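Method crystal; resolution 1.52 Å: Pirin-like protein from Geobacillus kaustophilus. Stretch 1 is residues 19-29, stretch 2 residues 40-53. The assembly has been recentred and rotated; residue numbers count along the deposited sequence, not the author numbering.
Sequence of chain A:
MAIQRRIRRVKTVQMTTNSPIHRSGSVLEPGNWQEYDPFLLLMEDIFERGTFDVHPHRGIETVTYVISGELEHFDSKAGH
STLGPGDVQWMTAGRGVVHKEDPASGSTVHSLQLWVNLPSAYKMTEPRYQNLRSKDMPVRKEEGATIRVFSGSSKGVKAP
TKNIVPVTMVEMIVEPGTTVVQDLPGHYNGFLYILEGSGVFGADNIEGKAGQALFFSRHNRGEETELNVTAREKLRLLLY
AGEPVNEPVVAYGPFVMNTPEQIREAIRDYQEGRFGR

Stretch 1 (19-29) SPIHRSGSVLE
Stretch 2 (40-53) LLLMEDIFERGTFD

The strand through H22 to S26 runs antiparallel to the one that passes through L40 to I46, their axes at 162° and 4.6 Å apart at closest approach. H22 pairs with F47, R23 with I46, S24 with D45, G25 with E44 and S26 with M43. A bulge at V27 then shifts the register by one, so L28 pairs with L42. Both V27 N and L28 N donate to L42 O, at 2.9 and 3.1 Å, and L42 N returns a bond to L28 O at 3.1 Å. R23 and I46 exchange two bonds, R23 N to I46 O and I46 N to R23 O, both 2.9 Å, as do G25 and E44, G25 N to E44 O and E44 N to G25 O, both 2.8 Å.

H22 chi1 is t (-176°) and chi2 is -152°, which brings NE2 2.7 Å from D45 OD1. The hydrogen bond is nearly straight, at 173°, and runs from NE2 to the carboxylate. D45 takes chi1 m (-68°), and its end comes nearer to stretch 1. T51 (m) lays CG2 over one face of the imidazole, 4.0 Å from the centroid. F52 (m, chi2 -67°) turns its ring edge toward the H22 face, with planes at 72° and centroids 5.1 Å apart.

S19 to H22 form a type I turn. I21 is p, t, and its CD1 lies 3.5 Å from T51 OG1. E48 N donates to I21 O at 3.0 Å. E48 to T51 form a type II turn, with T51 OG1 donating to E48 O at 2.7 Å. G50, at phi/psi 96/-2, suits glycine: a CB would jam against the preceding carbonyl.

V27 is t and L42 is t, p; V27 CG1 meets L42 CD2 at 3.7 Å. L28 (m, p) packs CB against L42 CB at 4.0 Å. One water donates to E29 O (2.7 Å) and L40 O (2.8 Å), bridging the two stretches beyond the L28-L42 pair.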

ATOM      1  N   SER A  19     -12.579 -16.944  10.852  1.00 16.93           N
ATOM      2  CA  SER A  19     -13.900 -17.133  11.441  1.00 16.72           C
ATOM      3  C   SER A  19     -14.931 -17.112  10.321  1.00 16.94           C
ATOM      4  O   SER A  19     -14.597 -16.854   9.167  1.00 16.48           O
ATOM      5  CB  SER A  19     -14.187 -16.024  12.462  1.00 16.95           C
ATOM      6  OG  SER A  19     -14.554 -14.808  11.824  1.00 16.83           O
ATOM      7  N   PRO A  20     -16.202 -17.390  10.651  1.00 17.12           N
ATOM      8  CA  PRO A  20     -17.261 -17.343   9.650  1.00 17.17           C
ATOM      9  C   PRO A  20     -17.429 -15.960   9.004  1.00 16.59           C
ATOM     10  O   PRO A  20     -18.050 -15.846   7.941  1.00 17.65           O
ATOM     11  CB  PRO A  20     -18.513 -17.700  10.457  1.00 17.71           C
ATOM     12  CG  PRO A  20     -18.001 -18.447  11.637  1.00 17.67           C
ATOM     13  CD  PRO A  20     -16.703 -17.815  11.969  1.00 17.64           C
ATOM     14  N   ILE A  21     -16.871 -14.930   9.631  1.00 15.64           N
ATOM     15  CA  ILE A  21     -17.008 -13.554   9.119  1.00 15.28           C
ATOM     16  C   ILE A  21     -15.674 -12.916   8.713  1.00 14.73           C
ATOM     17  O   ILE A  21     -15.627 -11.724   8.381  1.00 14.13           O
ATOM     18  CB  ILE A  21     -17.775 -12.639  10.126  1.00 15.05           C
ATOM     19  CG1 ILE A  21     -17.056 -12.551  11.482  1.00 15.83           C
ATOM     20  CG2 ILE A  21     -19.224 -13.121  10.286  1.00 15.81           C
ATOM     21  CD1 ILE A  21     -17.633 -11.493  12.420  1.00 15.87           C
ATOM     22  N   HIS A  22     -14.596 -13.701   8.711  1.00 13.09           N
ATOM     23  CA  HIS A  22     -13.263 -13.136   8.494  1.00 12.33           C
ATOM     24  C   HIS A  22     -12.275 -14.116   7.881  1.00 12.32           C
ATOM     25  O   HIS A  22     -12.010 -15.183   8.432  1.00 11.97           O
ATOM     26  CB  HIS A  22     -12.720 -12.601   9.827  1.00 12.28           C
ATOM     27  CG  HIS A  22     -11.399 -11.904   9.735  1.00 12.94           C
ATOM     28  ND1 HIS A  22     -10.513 -11.862  10.789  1.00 13.13           N
ATOM     29  CD2 HIS A  22     -10.823 -11.199   8.732  1.00 13.63           C
ATOM     30  CE1 HIS A  22      -9.446 -11.166  10.442  1.00 14.26           C
ATOM     31  NE2 HIS A  22      -9.600 -10.765   9.193  1.00 12.69           N
ATOM     32  N   ARG A  23     -11.760 -13.743   6.712  1.00 11.47           N
ATOM     33  CA  ARG A  23     -10.657 -14.447   6.066  1.00 12.10           C
ATOM     34  C   ARG A  23      -9.497 -13.467   5.945  1.00 11.77           C
ATOM     35  O   ARG A  23      -9.710 -12.264   5.791  1.00 11.82           O
ATOM     36  CB  ARG A  23     -11.057 -14.940   4.674  1.00 13.19           C
ATOM     37  CG  ARG A  23     -12.182 -15.957   4.674  1.00 16.59           C
ATOM     38  CD  ARG A  23     -12.396 -16.555   3.292  1.00 21.88           C
ATOM     39  NE  ARG A  23     -11.378 -17.555   2.969  1.00 26.19           N
ATOM     40  CZ  ARG A  23     -10.465 -17.437   2.003  1.00 27.32           C
ATOM     41  NH1 ARG A  23     -10.437 -16.365   1.224  1.00 28.89           N
ATOM     42  NH2 ARG A  23      -9.589 -18.414   1.804  1.00 28.22           N
ATOM     43  N   SER A  24      -8.274 -13.972   6.011  1.00 12.05           N
ATOM     44  CA  SER A  24      -7.123 -13.071   5.922  1.00 12.91           C
ATOM     45  C   SER A  24      -5.912 -13.696   5.260  1.00 13.40           C
ATOM     46  O   SER A  24      -5.789 -14.920   5.203  1.00 14.89           O
ATOM     47  CB  SER A  24      -6.731 -12.518   7.299  1.00 13.24           C
ATOM     48  OG  SER A  24      -6.323 -13.567   8.157  1.00 15.70           O
ATOM     49  N   GLY A  25      -5.017 -12.835   4.777  1.00 13.68           N
ATOM     50  CA  GLY A  25      -3.765 -13.315   4.166  1.00 14.54           C
ATOM     51  C   GLY A  25      -2.625 -12.385   4.482  1.00 14.97           C
ATOM     52  O   GLY A  25      -2.811 -11.172   4.495  1.00 15.16           O
ATOM     53  N   SER A  26      -1.455 -12.954   4.760  1.00 15.13           N
ATOM     54  CA  SER A  26      -0.253 -12.160   5.017  1.00 15.66           C
ATOM     55  C   SER A  26       0.475 -11.888   3.710  1.00 14.70           C
ATOM     56  O   SER A  26       0.840 -12.821   2.985  1.00 15.29           O
ATOM     57  CB  SER A  26       0.680 -12.843   6.026  1.00 16.60           C
ATOM     58  OG  SER A  26       0.334 -12.459   7.351  1.00 20.82           O
ATOM     59  N   VAL A  27       0.633 -10.607   3.392  1.00 13.98           N
ATOM     60  CA  VAL A  27       1.348 -10.195   2.186  1.00 13.68           C
ATOM     61  C   VAL A  27       2.804  -9.900   2.558  1.00 13.36           C
ATOM     62  O   VAL A  27       3.745 -10.416   1.946  1.00 13.17           O
ATOM     63  CB  VAL A  27       0.659  -8.994   1.490  1.00 13.48           C
ATOM     64  CG1 VAL A  27       1.297  -8.720   0.131  1.00 14.26           C
ATOM     65  CG2 VAL A  27      -0.860  -9.234   1.331  1.00 14.08           C
ATOM     66  N   LEU A  28       2.968  -9.061   3.574  1.00 13.26           N
ATOM     67  CA  LEU A  28       4.239  -8.877   4.247  1.00 12.96           C
ATOM     68  C   LEU A  28       4.014  -9.364   5.663  1.00 13.70           C
ATOM     69  O   LEU A  28       3.202  -8.782   6.405  1.00 13.49           O
ATOM     70  CB  LEU A  28       4.649  -7.392   4.264  1.00 12.84           C
ATOM     71  CG  LEU A  28       5.454  -6.838   3.084  1.00 12.73           C
ATOM     72  CD1 LEU A  28       4.673  -6.895   1.780  1.00 13.97           C
ATOM     73  CD2 LEU A  28       5.909  -5.402   3.384  1.00 13.23           C
ATOM     74  N   GLU A  29       4.712 -10.435   6.026  1.00 14.61           N
ATOM     75  CA  GLU A  29       4.589 -11.015   7.357  1.00 15.46           C
ATOM     76  C   GLU A  29       5.220 -10.088   8.390  1.00 15.91           C
ATOM     77  O   GLU A  29       6.175  -9.371   8.064  1.00 15.77           O
ATOM     78  CB  GLU A  29       5.254 -12.395   7.395  1.00 15.60           C
ATOM     79  CG  GLU A  29       6.786 -12.384   7.538  1.00 17.19           C
ATOM     80  CD  GLU A  29       7.536 -12.091   6.243  1.00 17.06           C
ATOM     81  OE1 GLU A  29       6.892 -11.863   5.195  1.00 17.29           O
ATOM     82  OE2 GLU A  29       8.791 -12.102   6.280  1.00 19.33           O
ATOM     83  N   LEU A  40       6.074  -2.462   8.049  1.00  9.21           N
ATOM     84  CA  LEU A  40       6.127  -3.434   9.141  1.00 10.29           C
ATOM     85  C   LEU A  40       5.296  -4.665   8.855  1.00 11.06           C
ATOM     86  O   LEU A  40       5.606  -5.755   9.339  1.00 12.03           O
ATOM     87  CB  LEU A  40       5.696  -2.783  10.458  1.00 10.93           C
ATOM     88  CG  LEU A  40       6.614  -1.684  10.973  1.00 12.27           C
ATOM     89  CD1 LEU A  40       5.902  -0.892  12.053  1.00 12.20           C
ATOM     90  CD2 LEU A  40       7.956  -2.240  11.476  1.00 15.03           C
ATOM     91  N   LEU A  41       4.237  -4.484   8.073  1.00 11.05           N
ATOM     92  CA  LEU A  41       3.390  -5.592   7.654  1.00 12.07           C
ATOM     93  C   LEU A  41       2.380  -5.109   6.624  1.00 11.10           C
ATOM     94  O   LEU A  41       2.131  -3.908   6.490  1.00 11.04           O
ATOM     95  CB  LEU A  41       2.695  -6.280   8.840  1.00 13.54           C
ATOM     96  CG  LEU A  41       1.663  -5.527   9.669  1.00 15.24           C
ATOM     97  CD1 LEU A  41       0.288  -5.516   9.002  1.00 17.94           C
ATOM     98  CD2 LEU A  41       1.547  -6.166  11.062  1.00 14.53           C
ATOM     99  N   LEU A  42       1.829  -6.058   5.878  1.00 11.18           N
ATOM    100  CA  LEU A  42       0.724  -5.770   4.974  1.00 11.17           C
ATOM    101  C   LEU A  42      -0.195  -6.976   5.028  1.00 11.83           C
ATOM    102  O   LEU A  42       0.237  -8.091   4.731  1.00 11.66           O
ATOM    103  CB  LEU A  42       1.211  -5.545   3.539  1.00 11.49           C
ATOM    104  CG  LEU A  42       0.101  -5.313   2.501  1.00 11.97           C
ATOM    105  CD1 LEU A  42      -0.775  -4.094   2.813  1.00 12.45           C
ATOM    106  CD2 LEU A  42       0.719  -5.168   1.120  1.00 12.03           C
HETATM  107  N   MSE A  43      -1.437  -6.732   5.426  1.00 12.78           N
HETATM  108  CA  MSE A  43      -2.420  -7.791   5.624  1.00 14.64           C
HETATM  109  C   MSE A  43      -3.612  -7.590   4.700  1.00 13.34           C
HETATM  110  O   MSE A  43      -4.106  -6.466   4.554  1.00 12.68           O
HETATM  111  CB  MSE A  43      -2.891  -7.759   7.072  1.00 15.22           C
HETATM  112  CG  MSE A  43      -3.870  -8.835   7.436  1.00 17.18           C
HETATM  113 SE   MSE A  43      -3.982  -8.957   9.351  0.30 20.70          SE
HETATM  114  CE  MSE A  43      -2.125  -9.399   9.718  1.00 22.15           C
ATOM    115  N   GLU A  44      -4.066  -8.685   4.090  1.00 12.78           N
ATOM    116  CA  GLU A  44      -5.284  -8.701   3.299  1.00 12.76           C
ATOM    117  C   GLU A  44      -6.397  -9.263   4.160  1.00 12.62           C
ATOM    118  O   GLU A  44      -6.221 -10.296   4.802  1.00 12.72           O
ATOM    119  CB  GLU A  44      -5.108  -9.562   2.047  1.00 13.07           C
ATOM    120  CG  GLU A  44      -6.369  -9.671   1.192  1.00 14.54           C
ATOM    121  CD  GLU A  44      -6.304 -10.784   0.153  0.60 14.02           C
ATOM    122  OE1 GLU A  44      -5.647 -11.826   0.393  0.50 14.64           O
ATOM    123  OE2 GLU A  44      -6.934 -10.617  -0.909  1.00 17.70           O
ATOM    124  N   ASP A  45      -7.535  -8.571   4.184  1.00 12.20           N
ATOM    125  CA  ASP A  45      -8.681  -9.012   4.982  1.00 12.01           C
ATOM    126  C   ASP A  45      -9.952  -8.996   4.163  1.00 11.73           C
ATOM    127  O   ASP A  45     -10.180  -8.084   3.366  1.00 11.50           O
ATOM    128  CB  ASP A  45      -8.862  -8.120   6.208  1.00 12.18           C
ATOM    129  CG  ASP A  45      -7.737  -8.275   7.205  1.00 14.64           C
ATOM    130  OD1 ASP A  45      -7.742  -9.271   7.957  1.00 15.12           O
ATOM    131  OD2 ASP A  45      -6.854  -7.395   7.240  1.00 17.14           O
ATOM    132  N   ILE A  46     -10.770 -10.029   4.352  1.00 11.04           N
ATOM    133  CA  ILE A  46     -12.130 -10.039   3.848  1.00 11.25           C
ATOM    134  C   ILE A  46     -13.002 -10.237   5.075  1.00 11.21           C
ATOM    135  O   ILE A  46     -12.896 -11.270   5.748  1.00 11.01           O
ATOM    136  CB  ILE A  46     -12.353 -11.183   2.833  1.00 11.23           C
ATOM    137  CG1 ILE A  46     -11.397 -11.034   1.642  1.00 12.28           C
ATOM    138  CG2 ILE A  46     -13.826 -11.224   2.395  1.00 11.34           C
ATOM    139  CD1 ILE A  46     -11.422 -12.192   0.681  1.00 13.67           C
ATOM    140  N   PHE A  47     -13.848  -9.262   5.391  1.00 10.52           N
ATOM    141  CA  PHE A  47     -14.534  -9.285   6.680  1.00 10.95           C
ATOM    142  C   PHE A  47     -15.911  -8.645   6.679  1.00 11.55           C
ATOM    143  O   PHE A  47     -16.217  -7.806   5.827  1.00 11.18           O
ATOM    144  CB  PHE A  47     -13.638  -8.746   7.814  1.00 10.94           C
ATOM    145  CG  PHE A  47     -13.190  -7.312   7.640  1.00 10.74           C
ATOM    146  CD1 PHE A  47     -13.652  -6.323   8.497  1.00 11.25           C
ATOM    147  CD2 PHE A  47     -12.274  -6.962   6.646  1.00 10.19           C
ATOM    148  CE1 PHE A  47     -13.224  -5.012   8.366  1.00 11.85           C
ATOM    149  CE2 PHE A  47     -11.837  -5.645   6.497  1.00  9.92           C
ATOM    150  CZ  PHE A  47     -12.321  -4.660   7.364  1.00 10.62           C
ATOM    151  N   GLU A  48     -16.737  -9.072   7.632  1.00 12.63           N
ATOM    152  CA  GLU A  48     -18.083  -8.544   7.800  1.00 14.26           C
ATOM    153  C   GLU A  48     -18.193  -7.716   9.075  1.00 14.26           C
ATOM    154  O   GLU A  48     -17.274  -7.700   9.902  1.00 14.10           O
ATOM    155  CB  GLU A  48     -19.103  -9.694   7.804  1.00 14.10           C
ATOM    156  CG  GLU A  48     -19.149 -10.464   6.475  1.00 16.42           C
ATOM    157  CD  GLU A  48     -19.980 -11.738   6.519  1.00 17.60           C
ATOM    158  OE1 GLU A  48     -21.110 -11.722   7.068  0.80 21.30           O
ATOM    159  OE2 GLU A  48     -19.504 -12.759   5.978  0.50 18.20           O
ATOM    160  N   ARG A  49     -19.315  -7.017   9.218  1.00 14.70           N
ATOM    161  CA  ARG A  49     -19.595  -6.189  10.388  1.00 15.37           C
ATOM    162  C   ARG A  49     -19.453  -7.007  11.669  1.00 15.18           C
ATOM    163  O   ARG A  49     -19.956  -8.134  11.765  1.00 15.48           O
ATOM    164  CB  ARG A  49     -21.002  -5.593  10.296  1.00 15.77           C
ATOM    165  CG  ARG A  49     -21.284  -4.479  11.290  1.00 17.12           C
ATOM    166  CD  ARG A  49     -22.527  -3.706  10.883  1.00 17.57           C
ATOM    167  NE  ARG A  49     -22.847  -2.601  11.790  1.00 19.83           N
ATOM    168  CZ  ARG A  49     -22.317  -1.381  11.723  1.00 20.56           C
ATOM    169  NH1 ARG A  49     -21.414  -1.069  10.795  1.00 19.09           N
ATOM    170  NH2 ARG A  49     -22.701  -0.457  12.597  1.00 21.98           N
ATOM    171  N   GLY A  50     -18.739  -6.430  12.632  1.00 15.40           N
ATOM    172  CA  GLY A  50     -18.538  -7.045  13.945  1.00 15.62           C
ATOM    173  C   GLY A  50     -17.244  -7.821  14.110  1.00 15.67           C
ATOM    174  O   GLY A  50     -16.963  -8.344  15.192  1.00 15.77           O
ATOM    175  N   THR A  51     -16.452  -7.900  13.039  1.00 15.11           N
ATOM    176  CA  THR A  51     -15.206  -8.668  13.057  1.00 15.25           C
ATOM    177  C   THR A  51     -14.202  -8.137  14.084  1.00 15.64           C
ATOM    178  O   THR A  51     -13.694  -8.899  14.919  1.00 16.06           O
ATOM    179  CB  THR A  51     -14.540  -8.703  11.662  1.00 14.85           C
ATOM    180  OG1 THR A  51     -15.387  -9.407  10.745  1.00 14.48           O
ATOM    181  CG2 THR A  51     -13.195  -9.406  11.727  1.00 14.61           C
ATOM    182  N   PHE A  52     -13.917  -6.842  14.005  1.00 15.73           N
ATOM    183  CA  PHE A  52     -12.883  -6.238  14.832  1.00 16.40           C
ATOM    184  C   PHE A  52     -13.435  -5.474  16.024  1.00 16.71           C
ATOM    185  O   PHE A  52     -14.560  -4.979  16.003  1.00 17.56           O
ATOM    186  CB  PHE A  52     -11.992  -5.326  13.990  1.00 16.18           C
ATOM    187  CG  PHE A  52     -11.225  -6.052  12.932  1.00 15.60           C
ATOM    188  CD1 PHE A  52     -10.227  -6.960  13.280  1.00 15.48           C
ATOM    189  CD2 PHE A  52     -11.494  -5.836  11.587  1.00 16.47           C
ATOM    190  CE1 PHE A  52      -9.517  -7.648  12.299  1.00 16.74           C
ATOM    191  CE2 PHE A  52     -10.794  -6.513  10.610  1.00 15.74           C
ATOM    192  CZ  PHE A  52      -9.801  -7.415  10.960  1.00 16.00           C
ATOM    193  N   ASP A  53     -12.618  -5.403  17.067  1.00 17.48           N
ATOM    194  CA  ASP A  53     -12.902  -4.590  18.235  1.00 18.12           C
ATOM    195  C   ASP A  53     -12.034  -3.342  18.185  1.00 17.73           C
ATOM    196  O   ASP A  53     -11.123  -3.234  17.362  1.00 18.05           O
ATOM    197  CB  ASP A  53     -12.612  -5.385  19.507  1.00 18.87           C
ATOM    198  CG  ASP A  53     -13.552  -6.570  19.682  1.00 21.47           C
ATOM    199  OD1 ASP A  53     -14.762  -6.429  19.400  1.00 25.94           O
ATOM    200  OD2 ASP A  53     -13.075  -7.642  20.104  1.00 25.79           O
TER
HETATM  201  O   HOH W   1       7.790  -7.437   8.909  1.00 12.73           O